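Local coordinates for protein cruciform cutting endonuclease 1, mitochondrial (Schizosaccharomyces pombe, PDB 1KCF) that resolves Holliday junctions in mitochondria, cutting four-way DNA junctions at the point of strand exchange as a homodimeric endonuclease, at residues 248-251 with 252-255; 236-239 with 240-243; 128-131 with 132-136. All blocks are in the same frame, centred on the assembly; numbering follows the deposited sequence.

Overall arrangement
The three contacts are local, each joining groups three to five residues apart in one continuous piece of chain. Along the chain contact 3 comes first, in helix 128-151. Contact 2 and then contact 1 follow on the last helix, 224-253. Contacts 1 and 2 have centres about 18 Å apart on the same side of the chain's centre. Contact 3 lies on the opposite side, about 29 Å from contact 2 and 41 Å from contact 1, centre to centre. Contacts 2 and 3 belong to the RNase H-like catalytic fold and lie near the magnesium-binding Asp46 and Asp230. Contact 1 is remote from that site and ties the C-terminal end of the chain to its N-terminal helices.

Contact 1: 248-251 with 252-255; sequences YRNF and CKQF
Phe251 and Phe255 form an i to i+4 T-shaped pair near the C-terminal end of the chain, where it packs on the two helices of the N-terminal SAP region. The edge of Phe255 is turned to the face of Phe251, with centroids 5.8 Å apart and planes at 84°. A trans first torsion (chi1 179°) puts the Phe251 ring beside its own carbonyl carbon, near Gln254 and Phe255. Gln254 CB lies over the centre of one face of the Phe255 ring.

Two backbone bonds reach four residues back. Cys252 N donates to Tyr248 O at 2.9 Å, and Lys253 N to Arg249 O at 3.2 Å. Gln254 N makes a weak bond to Phe251 O, three residues back. Gln254 NE2 adds a second weak bond to the same oxygen.

Outside the segments, Phe251 packs on Phe8 of helix 6-15 and Cys252 on Ile31 and Val32 of helix 26-33. Arg249 NE bonds to Ser34 O.

On the exposed side, Asn250 and Lys253 run alongside each other. The lysine chain is extended beyond CG, and Lys253 NZ meets Asn250 OD1 at 3.2 Å, nearly in line with the C=O bond (C=O...N angle 171°).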
loop_
_atom_site.group_PDB
_atom_site.type_symbol
_atom_site.label_atom_id
_atom_site.label_comp_id
_atom_site.label_asym_id
_atom_site.label_seq_id
_atom_site.Cartn_x
_atom_site.Cartn_y
_atom_site.Cartn_z
ATOM N N TYR A 248 4.950 -29.618 -18.600
ATOM C CA TYR A 248 6.159 -29.877 -17.821
ATOM C C TYR A 248 6.030 -30.439 -16.409
ATOM O O TYR A 248 6.980 -31.036 -15.908
ATOM C CB TYR A 248 7.028 -28.621 -17.788
ATOM C CG TYR A 248 7.644 -28.282 -19.124
ATOM C CD1 TYR A 248 7.330 -27.091 -19.774
ATOM C CD2 TYR A 248 8.550 -29.148 -19.736
ATOM C CE1 TYR A 248 7.904 -26.771 -21.000
ATOM C CE2 TYR A 248 9.127 -28.836 -20.960
ATOM C CZ TYR A 248 8.802 -27.645 -21.585
ATOM O OH TYR A 248 9.386 -27.314 -22.789
ATOM N N ARG A 249 4.886 -30.256 -15.761
ATOM C CA ARG A 249 4.724 -30.790 -14.412
ATOM C C ARG A 249 4.911 -32.302 -14.414
ATOM O O ARG A 249 5.796 -32.828 -13.732
ATOM C CB ARG A 249 3.346 -30.452 -13.838
ATOM C CG ARG A 249 3.176 -29.009 -13.398
ATOM C CD ARG A 249 1.928 -28.857 -12.546
ATOM N NE ARG A 249 1.605 -27.460 -12.264
ATOM C CZ ARG A 249 1.006 -26.638 -13.121
ATOM N NH1 ARG A 249 0.658 -27.070 -14.326
ATOM N NH2 ARG A 249 0.750 -25.385 -12.771
ATOM N N ASN A 250 4.076 -32.999 -15.181
ATOM C CA ASN A 250 4.167 -34.451 -15.255
ATOM C C ASN A 250 5.497 -34.901 -15.823
ATOM O O ASN A 250 6.049 -35.911 -15.397
ATOM C CB ASN A 250 3.025 -35.025 -16.093
ATOM C CG ASN A 250 1.694 -34.929 -15.385
ATOM O OD1 ASN A 250 1.634 -34.967 -14.156
ATOM N ND2 ASN A 250 0.618 -34.820 -16.153
ATOM N N PHE A 251 6.020 -34.147 -16.779
ATOM C CA PHE A 251 7.296 -34.492 -17.388
ATOM C C PHE A 251 8.433 -34.498 -16.357
ATOM O O PHE A 251 9.260 -35.414 -16.336
ATOM C CB PHE A 251 7.622 -33.508 -18.513
ATOM C CG PHE A 251 8.934 -33.772 -19.183
ATOM C CD1 PHE A 251 9.106 -34.895 -19.982
ATOM C CD2 PHE A 251 10.013 -32.926 -18.976
ATOM C CE1 PHE A 251 10.333 -35.170 -20.565
ATOM C CE2 PHE A 251 11.243 -33.191 -19.553
ATOM C CZ PHE A 251 11.404 -34.318 -20.349
ATOM N N CYS A 252 8.470 -33.477 -15.505
ATOM C CA CYS A 252 9.514 -33.364 -14.489
ATOM C C CYS A 252 9.407 -34.388 -13.364
ATOM O O CYS A 252 10.402 -34.694 -12.712
ATOM C CB CYS A 252 9.530 -31.954 -13.898
ATOM S SG CYS A 252 10.172 -30.704 -15.023
ATOM N N LYS A 253 8.210 -34.909 -13.124
ATOM C CA LYS A 253 8.028 -35.916 -12.082
ATOM C C LYS A 253 8.934 -37.115 -12.367
ATOM O O LYS A 253 9.390 -37.794 -11.447
ATOM C CB LYS A 253 6.573 -36.383 -12.034
ATOM C CG LYS A 253 5.615 -35.427 -11.354
ATOM C CD LYS A 253 4.192 -35.953 -11.447
ATOM C CE LYS A 253 3.213 -35.037 -10.738
ATOM N NZ LYS A 253 1.803 -35.415 -11.037
ATOM N N GLN A 254 9.182 -37.364 -13.651
ATOM C CA GLN A 254 10.029 -38.469 -14.098
ATOM C C GLN A 254 11.328 -38.580 -13.322
ATOM O O GLN A 254 11.847 -39.676 -13.110
ATOM C CB GLN A 254 10.384 -38.306 -15.577
ATOM C CG GLN A 254 9.330 -38.771 -16.543
ATOM C CD GLN A 254 9.839 -38.799 -17.970
ATOM O OE1 GLN A 254 9.539 -39.720 -18.724
ATOM N NE2 GLN A 254 10.608 -37.784 -18.350
ATOM N N PHE A 255 11.861 -37.438 -12.918
ATOM C CA PHE A 255 13.117 -37.408 -12.192
ATOM C C PHE A 255 12.889 -37.332 -10.688
ATOM O O PHE A 255 13.677 -36.734 -9.954
ATOM C CB PHE A 255 13.942 -36.227 -12.695
ATOM C CG PHE A 255 13.878 -36.053 -14.192
ATOM C CD1 PHE A 255 13.144 -35.012 -14.755
ATOM C CD2 PHE A 255 14.506 -36.963 -15.039
ATOM C CE1 PHE A 255 13.037 -34.878 -16.142
ATOM C CE2 PHE A 255 14.406 -36.840 -16.427
ATOM C CZ PHE A 255 13.670 -35.796 -16.980
#

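Contact 2: 236-239 with 240-243; sequences SGWM and RWQA
Trp238 O is gripped twice by Gln242. The backbone N of Gln242 donates to it at 3.1 Å in the usual helical i to i+4 bond. Gln242 NE2 reaches the same Trp238 O, also at 3.1 Å, from the opposite face of the carbonyl plane. The oxygen lies close to the plane of the donating amide. The glutamine chain is bent at chi2 (-42°), which folds the amide back over its own helix.

The same bend lays Gln242 over the indole of Trp238. Gln242 CG sits 3.6 Å from the centroid of the six-membered ring of Trp238, almost on the ring normal, in a CH-pi contact. The amide is stacked on this face, its plane 24° from that of the ring.

This is the middle of helix 224-253, which packs on the central sheet of the RNase H-like fold. Trp238 meets Val113 and Leu115 of strand 113-118, and Met239 meets Gln59 of strand 52-59.

Trp241 turns to helix 168-179, where its ring pairs edge-to-face with Tyr174. The two tryptophan side chains cross at about a right angle, their ring planes an oblique 65° apart, and Trp238 CD1 touches Trp241 CE3 at 3.6 Å. Gly237 O accepts from Trp241 N at 3.1 Å and also lies over one face of the Trp241 ring, 3.0 Å above its plane.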
loop_
_atom_site.group_PDB
_atom_site.type_symbol
_atom_site.label_atom_id
_atom_site.label_comp_id
_atom_site.label_asym_id
_atom_site.label_seq_id
_atom_site.Cartn_x
_atom_site.Cartn_y
_atom_site.Cartn_z
ATOM N N SER A 236 -0.469 -12.465 -21.802
ATOM C CA SER A 236 -0.189 -13.566 -22.715
ATOM C C SER A 236 1.020 -14.370 -22.257
ATOM O O SER A 236 1.049 -15.594 -22.397
ATOM C CB SER A 236 0.030 -13.051 -24.142
ATOM O OG SER A 236 1.221 -12.295 -24.252
ATOM N N GLY A 237 2.015 -13.685 -21.703
ATOM C CA GLY A 237 3.200 -14.376 -21.233
ATOM C C GLY A 237 2.862 -15.333 -20.104
ATOM O O GLY A 237 3.298 -16.479 -20.098
ATOM N N TRP A 238 2.072 -14.863 -19.147
ATOM C CA TRP A 238 1.688 -15.685 -18.008
ATOM C C TRP A 238 0.783 -16.854 -18.408
ATOM O O TRP A 238 0.895 -17.958 -17.875
ATOM C CB TRP A 238 0.969 -14.825 -16.970
ATOM C CG TRP A 238 0.601 -15.570 -15.730
ATOM C CD1 TRP A 238 1.395 -15.795 -14.642
ATOM C CD2 TRP A 238 -0.655 -16.188 -15.450
ATOM N NE1 TRP A 238 0.704 -16.513 -13.694
ATOM C CE2 TRP A 238 -0.562 -16.769 -14.166
ATOM C CE3 TRP A 238 -1.858 -16.311 -16.155
ATOM C CZ2 TRP A 238 -1.618 -17.458 -13.573
ATOM C CZ3 TRP A 238 -2.914 -16.999 -15.566
ATOM C CH2 TRP A 238 -2.784 -17.563 -14.286
ATOM N N MET A 239 -0.128 -16.605 -19.337
ATOM C CA MET A 239 -1.036 -17.652 -19.774
ATOM C C MET A 239 -0.279 -18.767 -20.475
ATOM O O MET A 239 -0.640 -19.935 -20.355
ATOM C CB MET A 239 -2.104 -17.069 -20.693
ATOM C CG MET A 239 -3.101 -16.194 -19.956
ATOM S SD MET A 239 -4.057 -15.145 -21.064
ATOM C CE MET A 239 -4.805 -16.354 -22.080
ATOM N N ARG A 240 0.778 -18.410 -21.199
ATOM C CA ARG A 240 1.568 -19.412 -21.893
ATOM C C ARG A 240 2.369 -20.219 -20.885
ATOM O O ARG A 240 2.574 -21.418 -21.076
ATOM C CB ARG A 240 2.499 -18.760 -22.921
ATOM C CG ARG A 240 1.757 -18.026 -24.035
ATOM C CD ARG A 240 2.692 -17.607 -25.167
ATOM N NE ARG A 240 3.052 -18.731 -26.030
ATOM C CZ ARG A 240 3.880 -18.648 -27.066
ATOM N NH1 ARG A 240 4.445 -17.491 -27.380
ATOM N NH2 ARG A 240 4.144 -19.725 -27.793
ATOM N N TRP A 241 2.814 -19.573 -19.806
ATOM C CA TRP A 241 3.571 -20.283 -18.780
ATOM C C TRP A 241 2.704 -21.385 -18.209
ATOM O O TRP A 241 3.151 -22.518 -18.042
ATOM C CB TRP A 241 3.985 -19.360 -17.629
ATOM C CG TRP A 241 4.916 -18.260 -18.007
ATOM C CD1 TRP A 241 5.707 -18.198 -19.114
ATOM C CD2 TRP A 241 5.160 -17.056 -17.268
ATOM N NE1 TRP A 241 6.429 -17.030 -19.115
ATOM C CE2 TRP A 241 6.113 -16.308 -17.994
ATOM C CE3 TRP A 241 4.670 -16.537 -16.063
ATOM C CZ2 TRP A 241 6.585 -15.063 -17.555
ATOM C CZ3 TRP A 241 5.139 -15.295 -15.625
ATOM C CH2 TRP A 241 6.086 -14.576 -16.372
ATOM N N GLN A 242 1.456 -21.043 -17.905
ATOM C CA GLN A 242 0.526 -22.005 -17.331
ATOM C C GLN A 242 0.286 -23.161 -18.296
ATOM O O GLN A 242 0.110 -24.305 -17.874
ATOM C CB GLN A 242 -0.806 -21.327 -16.989
ATOM C CG GLN A 242 -0.676 -20.048 -16.166
ATOM C CD GLN A 242 0.361 -20.160 -15.065
ATOM O OE1 GLN A 242 0.312 -21.075 -14.240
ATOM N NE2 GLN A 242 1.308 -19.223 -15.046
ATOM N N ALA A 243 0.274 -22.857 -19.589
ATOM C CA ALA A 243 0.066 -23.878 -20.605
ATOM C C ALA A 243 1.267 -24.816 -20.608
ATOM O O ALA A 243 1.114 -26.038 -20.579
ATOM C CB ALA A 243 -0.100 -23.232 -21.978
#

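Contact 3: 128-131 with 132-136; sequences IPEW and TLRVN
Ile128 O takes two hydrogen bonds from Thr132 in the first turn of helix 128-151. Thr132 N donates at 2.9 Å in the regular i to i+4 pattern. Thr132 OG1 donates to the same Ile128 O at 2.8 Å, from above the carbonyl plane and on its other face. OG1 is placed there by chi1 (-68°), which sets it beside the backbone N. The next turn is closed by Leu133 N to Pro129 O at 3.1 Å and by Val135 N to Trp131 O at 3.0 Å, the latter bond almost straight.

The apolar contact is between Trp131 and Val135. Val135 CG1 lies over one face of the indole, 3.9 Å from the centroid of the five-membered ring, in a CH-pi contact. Tyr121 adds an edge-to-face partner to the Trp131 ring. Without the indole of Trp131, with an alanine here, Val135 CG1 would probably lose its aromatic cover and Tyr121 its ring partner.

Charge links Glu130 to Arg134, one turn on. The side chains run side by side in the same direction. Glu130 OE1 and Arg134 NH2 are 3.7 Å apart, a long salt bridge. The oxygen lies well out of the guanidinium plane, and no N-H points at it.

Thr132 and Leu133 also pack on the second subunit, against its Leu133 and Asn136 respectively. The arrangement is that of a helix start at the dimer interface of a RuvC-family resolvase, with the Trp131 side chain about 8 Å from that of the magnesium-binding Asp46.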
loop_
_atom_site.group_PDB
_atom_site.type_symbol
_atom_site.label_atom_id
_atom_site.label_comp_id
_atom_site.label_asym_id
_atom_site.label_seq_id
_atom_site.Cartn_x
_atom_site.Cartn_y
_atom_site.Cartn_z
ATOM N N ILE A 128 12.393 9.667 -9.802
ATOM C CA ILE A 128 12.495 8.337 -9.223
ATOM C C ILE A 128 11.764 8.254 -7.882
ATOM O O ILE A 128 10.969 7.340 -7.660
ATOM C CB ILE A 128 13.972 7.926 -9.016
ATOM C CG1 ILE A 128 14.664 7.753 -10.372
ATOM C CG2 ILE A 128 14.045 6.627 -8.217
ATOM C CD1 ILE A 128 14.122 6.595 -11.201
ATOM N N PRO A 129 12.020 9.214 -6.973
ATOM C CA PRO A 129 11.364 9.209 -5.661
ATOM C C PRO A 129 9.841 9.242 -5.753
ATOM O O PRO A 129 9.152 8.471 -5.086
ATOM C CB PRO A 129 11.918 10.466 -4.989
ATOM C CG PRO A 129 13.268 10.631 -5.626
ATOM C CD PRO A 129 12.972 10.336 -7.073
ATOM N N GLU A 130 9.321 10.142 -6.580
ATOM C CA GLU A 130 7.879 10.277 -6.734
ATOM C C GLU A 130 7.245 9.026 -7.338
ATOM O O GLU A 130 6.247 8.521 -6.828
ATOM C CB GLU A 130 7.554 11.490 -7.606
ATOM C CG GLU A 130 8.147 12.789 -7.098
ATOM C CD GLU A 130 7.810 13.972 -7.989
ATOM O OE1 GLU A 130 7.883 13.826 -9.230
ATOM O OE2 GLU A 130 7.486 15.050 -7.445
ATOM N N TRP A 131 7.831 8.529 -8.421
ATOM C CA TRP A 131 7.312 7.349 -9.094
ATOM C C TRP A 131 7.322 6.140 -8.168
ATOM O O TRP A 131 6.340 5.401 -8.086
ATOM C CB TRP A 131 8.150 7.032 -10.329
ATOM C CG TRP A 131 7.585 5.924 -11.145
ATOM C CD1 TRP A 131 6.525 5.995 -12.008
ATOM C CD2 TRP A 131 8.037 4.565 -11.171
ATOM N NE1 TRP A 131 6.295 4.764 -12.572
ATOM C CE2 TRP A 131 7.207 3.871 -12.076
ATOM C CE3 TRP A 131 9.061 3.870 -10.519
ATOM C CZ2 TRP A 131 7.375 2.507 -12.346
ATOM C CZ3 TRP A 131 9.228 2.516 -10.787
ATOM C CH2 TRP A 131 8.386 1.849 -11.694
ATOM N N THR A 132 8.449 5.943 -7.491
ATOM C CA THR A 132 8.621 4.838 -6.561
ATOM C C THR A 132 7.548 4.848 -5.478
ATOM O O THR A 132 6.969 3.812 -5.165
ATOM C CB THR A 132 10.008 4.895 -5.895
ATOM O OG1 THR A 132 11.013 4.617 -6.875
ATOM C CG2 THR A 132 10.115 3.878 -4.767
ATOM N N LEU A 133 7.284 6.024 -4.917
ATOM C CA LEU A 133 6.281 6.159 -3.866
ATOM C C LEU A 133 4.859 5.954 -4.384
ATOM O O LEU A 133 4.058 5.259 -3.754
ATOM C CB LEU A 133 6.404 7.534 -3.198
ATOM C CG LEU A 133 7.608 7.709 -2.261
ATOM C CD1 LEU A 133 7.777 9.176 -1.881
ATOM C CD2 LEU A 133 7.411 6.845 -1.014
ATOM N N ARG A 134 4.550 6.554 -5.528
ATOM C CA ARG A 134 3.223 6.435 -6.121
ATOM C C ARG A 134 2.856 4.992 -6.456
ATOM O O ARG A 134 1.803 4.513 -6.053
ATOM C CB ARG A 134 3.127 7.265 -7.401
ATOM C CG ARG A 134 3.412 8.738 -7.236
ATOM C CD ARG A 134 3.403 9.419 -8.600
ATOM N NE ARG A 134 3.864 10.803 -8.533
ATOM C CZ ARG A 134 3.899 11.629 -9.574
ATOM N NH1 ARG A 134 3.499 11.209 -10.767
ATOM N NH2 ARG A 134 4.336 12.873 -9.424
ATOM N N VAL A 135 3.720 4.304 -7.197
ATOM C CA VAL A 135 3.441 2.928 -7.589
ATOM C C VAL A 135 3.501 1.933 -6.436
ATOM O O VAL A 135 2.768 0.945 -6.435
ATOM C CB VAL A 135 4.394 2.445 -8.712
ATOM C CG1 VAL A 135 4.185 3.288 -9.958
ATOM C CG2 VAL A 135 5.847 2.528 -8.247
ATOM N N ASN A 136 4.375 2.177 -5.464
ATOM C CA ASN A 136 4.469 1.269 -4.327
ATOM C C ASN A 136 3.191 1.378 -3.499
ATOM O O ASN A 136 2.674 0.382 -2.990
ATOM C CB ASN A 136 5.676 1.616 -3.446
ATOM C CG ASN A 136 7.001 1.348 -4.137
ATOM O OD1 ASN A 136 7.056 0.673 -5.167
ATOM N ND2 ASN A 136 8.083 1.868 -3.564
#